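Local coordinates for dehalogenase-like hydrolase (Ralstonia solanacearum, PDB 3UMB), which probably catalyses the hydrolytic dehalogenation of small (S)-2-haloalkanoic acids to the corresponding (R)-2-hydroxyalkanoic acids, releasing a halide ion, at residues 50-55 with 152-157; 159-164 with 182-187. All blocks are in the same frame, centred on the assembly; numbering follows the deposited sequence.

Interaction 1 (50-55 with 152-157); sequences IRSLAG and RLYKTA
S52, in the last turns of helix 33-54, and L153, in the irregular loop after strand 144-147, bring the two backbones closest, with 5.5 Å between S52 CA and L153 CA. The S52 hydroxyl carries the contact. Y154 N donates to S52 OG at 2.9 Å with a nearly straight N-H...O angle of 172°. A water lies 2.8 Å from S52 OG and donates to R152 O, bridging the hydroxyl to the same loop. S52 OG lies beside its own backbone N (chi1 -71°) and also makes a weak hydrogen bond to T48 O one turn back. From this position S52 OG meets the edge of the Y154 ring near its plane, 3.4 Å from CD1. A van der Waals contact adds to this: the L153 methyl CD2 lies 3.4 Å from the carbonyl oxygen G55 O, where the chain has just left the helix. Beyond the contact, Y154 OH is hydrogen-bonded to K62 O and its ring meets Y61. Helix 33-54 belongs to the helical cap inserted after strand 6-9, and the loop to the Rossmann-like core, so S52 joins the cap to the core, consistent with the cap-and-core architecture of L-2-haloacid dehalogenases.

Interaction 2 (159-164 with 182-187); sequences AAYALA and GWDACG
Y161 reaches from helix 158-161 across to D184 and G187 on helix 182-191 within the Rossmann-like core of the HAD fold, where helices 158-161 and 163-168 form part of the crossover between parallel strands 144-147 and 175-179. The backbones themselves stay apart, with 8.5 Å between Y161 CA and G187 CA, so the tyrosine side chain bridges the gap.

The polar part is one short hydrogen bond, donated by Y161 OH to D184 OD1 at 2.6 Å. The oxygen is approached on its anti side, 17° out of the carboxylate plane. It lies at the edge of the phenol, in the ring plane, and ring and carboxylate planes are turned 34° apart. The aspartate reaches this position with CG anti to its backbone N (chi1 -163°). Its other oxygen, OD2, is held by K155 and S179; partners on both oxygens should restrict rotation of the group. The K155-D184 pair is consistent with the lysine and aspartate of the conserved HAD active-site motifs. The W183 indole has a cation-pi partner in R49.

The remaining contacts are van der Waals. Within helix 182-191, D184 CB sits over one face of the W183 indole, 3.7 Å above its plane and displaced toward the rim. Across the contact, G187 C lies obliquely to the Y161 ring, 3.7 Å from Y161 CE2. Since G187 carries no side chain, the phenol oxygen can settle close to the helix, with Y161 OH 3.6 Å from G187 CA.

Overall arrangement
Interaction 1 closes before interaction 2 opens along the chain, and their centres lie 12 Å apart. Interaction 1 joins helix 33-54 to the loop after strand 144-147; interaction 2 follows directly, joining the helices after that loop to helix 182-191, which comes after strand 175-179. The two touch: a salt bridge links K155 NZ to D184 OD2 at 2.9 Å, T156 O approaches Y161 CE2 to 3.3 Å, and T156 CG2 packs on W183. Residues 152-157 thus contact both the cap helix 33-54 and helix 182-191. T156 OG1 also bonds to I50 O of the second subunit, placing this region at the dimer interface.

Interaction 1 (50-55 with 152-157)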
# COMPACT_ATOMS: atom_id res chain seq x y z
N ILE A 50 2.97 3.88 -3.25
CA ILE A 50 2.31 4.86 -4.09
C ILE A 50 3.34 5.46 -5.05
O ILE A 50 3.11 5.54 -6.26
CB ILE A 50 1.66 5.99 -3.22
CG1 ILE A 50 0.46 5.46 -2.49
CG2 ILE A 50 1.28 7.23 -4.09
CD1 ILE A 50 -0.08 6.44 -1.49
N ARG A 51 4.47 5.90 -4.49
CA ARG A 51 5.58 6.45 -5.28
C ARG A 51 6.16 5.52 -6.34
O ARG A 51 6.40 5.96 -7.48
CB ARG A 51 6.71 6.88 -4.34
CG ARG A 51 6.33 8.11 -3.48
CD ARG A 51 7.47 8.61 -2.58
NE ARG A 51 7.16 9.89 -1.94
CZ ARG A 51 7.21 11.07 -2.54
NH1 ARG A 51 7.62 11.17 -3.79
NH2 ARG A 51 6.87 12.17 -1.86
N SER A 52 6.46 4.28 -6.00
CA SER A 52 7.16 3.40 -6.94
C SER A 52 6.20 2.92 -8.02
O SER A 52 6.62 2.76 -9.17
CB SER A 52 7.86 2.25 -6.19
OG SER A 52 9.01 2.75 -5.45
N LEU A 53 4.93 2.70 -7.64
CA LEU A 53 3.86 2.34 -8.56
C LEU A 53 3.61 3.45 -9.54
O LEU A 53 3.37 3.14 -10.70
CB LEU A 53 2.55 1.92 -7.84
CG LEU A 53 1.48 1.06 -8.57
CD1 LEU A 53 2.10 -0.05 -9.39
CD2 LEU A 53 0.44 0.43 -7.57
N ALA A 54 3.75 4.71 -9.10
CA ALA A 54 3.46 5.91 -9.92
C ALA A 54 4.56 6.23 -10.92
O ALA A 54 4.30 6.92 -11.90
CB ALA A 54 3.22 7.22 -9.05
N GLY A 55 5.79 5.81 -10.59
CA GLY A 55 6.95 6.04 -11.40
C GLY A 55 7.76 4.79 -11.43
O GLY A 55 8.67 4.63 -10.63
N ARG A 152 16.28 3.28 -6.88
CA ARG A 152 15.25 4.29 -6.82
C ARG A 152 13.84 3.70 -6.90
O ARG A 152 12.92 4.34 -7.34
CB ARG A 152 15.47 5.36 -7.91
CG ARG A 152 16.88 6.11 -7.77
CD ARG A 152 17.15 7.15 -8.86
NE ARG A 152 16.00 8.01 -9.15
CZ ARG A 152 15.67 9.07 -8.44
NH1 ARG A 152 16.42 9.44 -7.39
NH2 ARG A 152 14.59 9.77 -8.78
N LEU A 153 13.69 2.48 -6.40
CA LEU A 153 12.40 1.79 -6.44
C LEU A 153 12.27 0.89 -5.20
O LEU A 153 13.24 0.15 -4.83
CB LEU A 153 12.27 0.92 -7.69
CG LEU A 153 12.11 1.65 -9.04
CD1 LEU A 153 12.53 0.74 -10.14
CD2 LEU A 153 10.66 2.19 -9.31
N TYR A 154 11.10 0.94 -4.57
CA TYR A 154 10.87 0.18 -3.34
C TYR A 154 10.35 -1.20 -3.66
O TYR A 154 9.72 -1.43 -4.68
CB TYR A 154 9.89 0.93 -2.47
CG TYR A 154 10.48 2.14 -1.84
CD1 TYR A 154 10.20 3.38 -2.31
CD2 TYR A 154 11.35 2.02 -0.74
CE1 TYR A 154 10.78 4.52 -1.73
CE2 TYR A 154 11.97 3.16 -0.17
CZ TYR A 154 11.64 4.41 -0.64
OH TYR A 154 12.19 5.56 -0.06
N LYS A 155 10.59 -2.15 -2.77
CA LYS A 155 9.87 -3.41 -2.79
C LYS A 155 8.41 -3.08 -2.86
O LYS A 155 7.97 -2.13 -2.20
CB LYS A 155 10.09 -4.22 -1.51
CG LYS A 155 11.54 -4.61 -1.25
CD LYS A 155 11.74 -4.76 0.26
CE LYS A 155 12.90 -5.66 0.65
NZ LYS A 155 13.02 -5.68 2.19
N THR A 156 7.62 -3.87 -3.59
CA THR A 156 8.02 -5.18 -4.16
C THR A 156 8.60 -5.16 -5.59
O THR A 156 8.57 -6.17 -6.28
CB THR A 156 6.80 -6.08 -4.19
OG1 THR A 156 5.70 -5.31 -4.66
CG2 THR A 156 6.43 -6.58 -2.76
N ALA A 157 9.09 -4.00 -6.04
CA ALA A 157 9.60 -3.81 -7.37
C ALA A 157 10.71 -4.79 -7.72
O ALA A 157 11.61 -4.96 -6.91
CB ALA A 157 10.15 -2.32 -7.47
O HOH W 1 10.25 4.97 -6.62

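Interaction 2 (159-164 with 182-187)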
# COMPACT_ATOMS: atom_id res chain seq x y z
N ALA A 159 13.33 -4.60 -9.43
CA ALA A 159 14.67 -4.01 -9.46
C ALA A 159 15.24 -4.00 -8.03
O ALA A 159 16.46 -4.02 -7.87
CB ALA A 159 14.64 -2.57 -10.03
N ALA A 160 14.36 -3.91 -7.03
CA ALA A 160 14.78 -3.95 -5.60
C ALA A 160 15.21 -5.34 -5.21
O ALA A 160 16.27 -5.51 -4.66
CB ALA A 160 13.68 -3.48 -4.66
N TYR A 161 14.38 -6.34 -5.51
CA TYR A 161 14.74 -7.74 -5.22
C TYR A 161 16.03 -8.12 -5.98
O TYR A 161 16.96 -8.73 -5.41
CB TYR A 161 13.58 -8.70 -5.52
CG TYR A 161 12.41 -8.57 -4.54
CD1 TYR A 161 12.60 -8.74 -3.15
CD2 TYR A 161 11.13 -8.32 -4.99
CE1 TYR A 161 11.53 -8.60 -2.22
CE2 TYR A 161 10.04 -8.18 -4.08
CZ TYR A 161 10.25 -8.33 -2.70
OH TYR A 161 9.18 -8.21 -1.83
N ALA A 162 16.14 -7.67 -7.23
CA ALA A 162 17.27 -8.03 -8.04
C ALA A 162 18.60 -7.62 -7.47
O ALA A 162 19.60 -8.17 -7.88
CB ALA A 162 17.15 -7.51 -9.47
N LEU A 163 18.63 -6.66 -6.55
CA LEU A 163 19.90 -6.24 -5.99
C LEU A 163 20.68 -7.41 -5.34
O LEU A 163 21.90 -7.42 -5.37
CB LEU A 163 19.76 -5.03 -5.01
CG LEU A 163 19.38 -3.64 -5.56
CD1 LEU A 163 18.89 -2.68 -4.45
CD2 LEU A 163 20.52 -3.02 -6.33
N ALA A 164 19.98 -8.39 -4.76
CA ALA A 164 20.69 -9.37 -3.93
C ALA A 164 21.36 -10.44 -4.77
O ALA A 164 22.53 -10.70 -4.58
CB ALA A 164 19.81 -9.94 -2.86
N GLY A 182 4.99 -10.30 5.87
CA GLY A 182 4.38 -11.31 5.00
C GLY A 182 4.37 -10.90 3.55
O GLY A 182 4.66 -11.72 2.68
N TRP A 183 4.06 -9.63 3.27
CA TRP A 183 3.98 -9.19 1.87
C TRP A 183 5.35 -9.36 1.20
O TRP A 183 5.45 -9.71 0.03
CB TRP A 183 3.46 -7.75 1.76
CG TRP A 183 4.24 -6.69 2.53
CD1 TRP A 183 3.94 -6.22 3.77
CD2 TRP A 183 5.43 -6.00 2.10
NE1 TRP A 183 4.91 -5.32 4.18
CE2 TRP A 183 5.80 -5.14 3.16
CE3 TRP A 183 6.22 -6.04 0.95
CZ2 TRP A 183 6.92 -4.28 3.08
CZ3 TRP A 183 7.36 -5.22 0.88
CH2 TRP A 183 7.70 -4.35 1.95
N ASP A 184 6.41 -9.10 1.95
CA ASP A 184 7.76 -9.15 1.42
C ASP A 184 8.21 -10.60 1.24
O ASP A 184 8.81 -10.93 0.21
CB ASP A 184 8.68 -8.39 2.37
CG ASP A 184 10.01 -8.01 1.75
OD1 ASP A 184 10.23 -8.16 0.51
OD2 ASP A 184 10.84 -7.54 2.54
N ALA A 185 7.88 -11.50 2.17
CA ALA A 185 8.23 -12.95 1.96
C ALA A 185 7.59 -13.41 0.67
O ALA A 185 8.20 -14.13 -0.13
CB ALA A 185 7.77 -13.85 3.12
N CYS A 186 6.36 -12.97 0.47
CA CYS A 186 5.57 -13.36 -0.70
C CYS A 186 6.11 -12.75 -2.00
O CYS A 186 6.17 -13.41 -3.04
CB CYS A 186 4.13 -12.89 -0.50
SG CYS A 186 3.17 -13.92 0.67
N GLY A 187 6.49 -11.48 -1.93
CA GLY A 187 7.08 -10.81 -3.10
C GLY A 187 8.40 -11.47 -3.47
O GLY A 187 8.71 -11.63 -4.67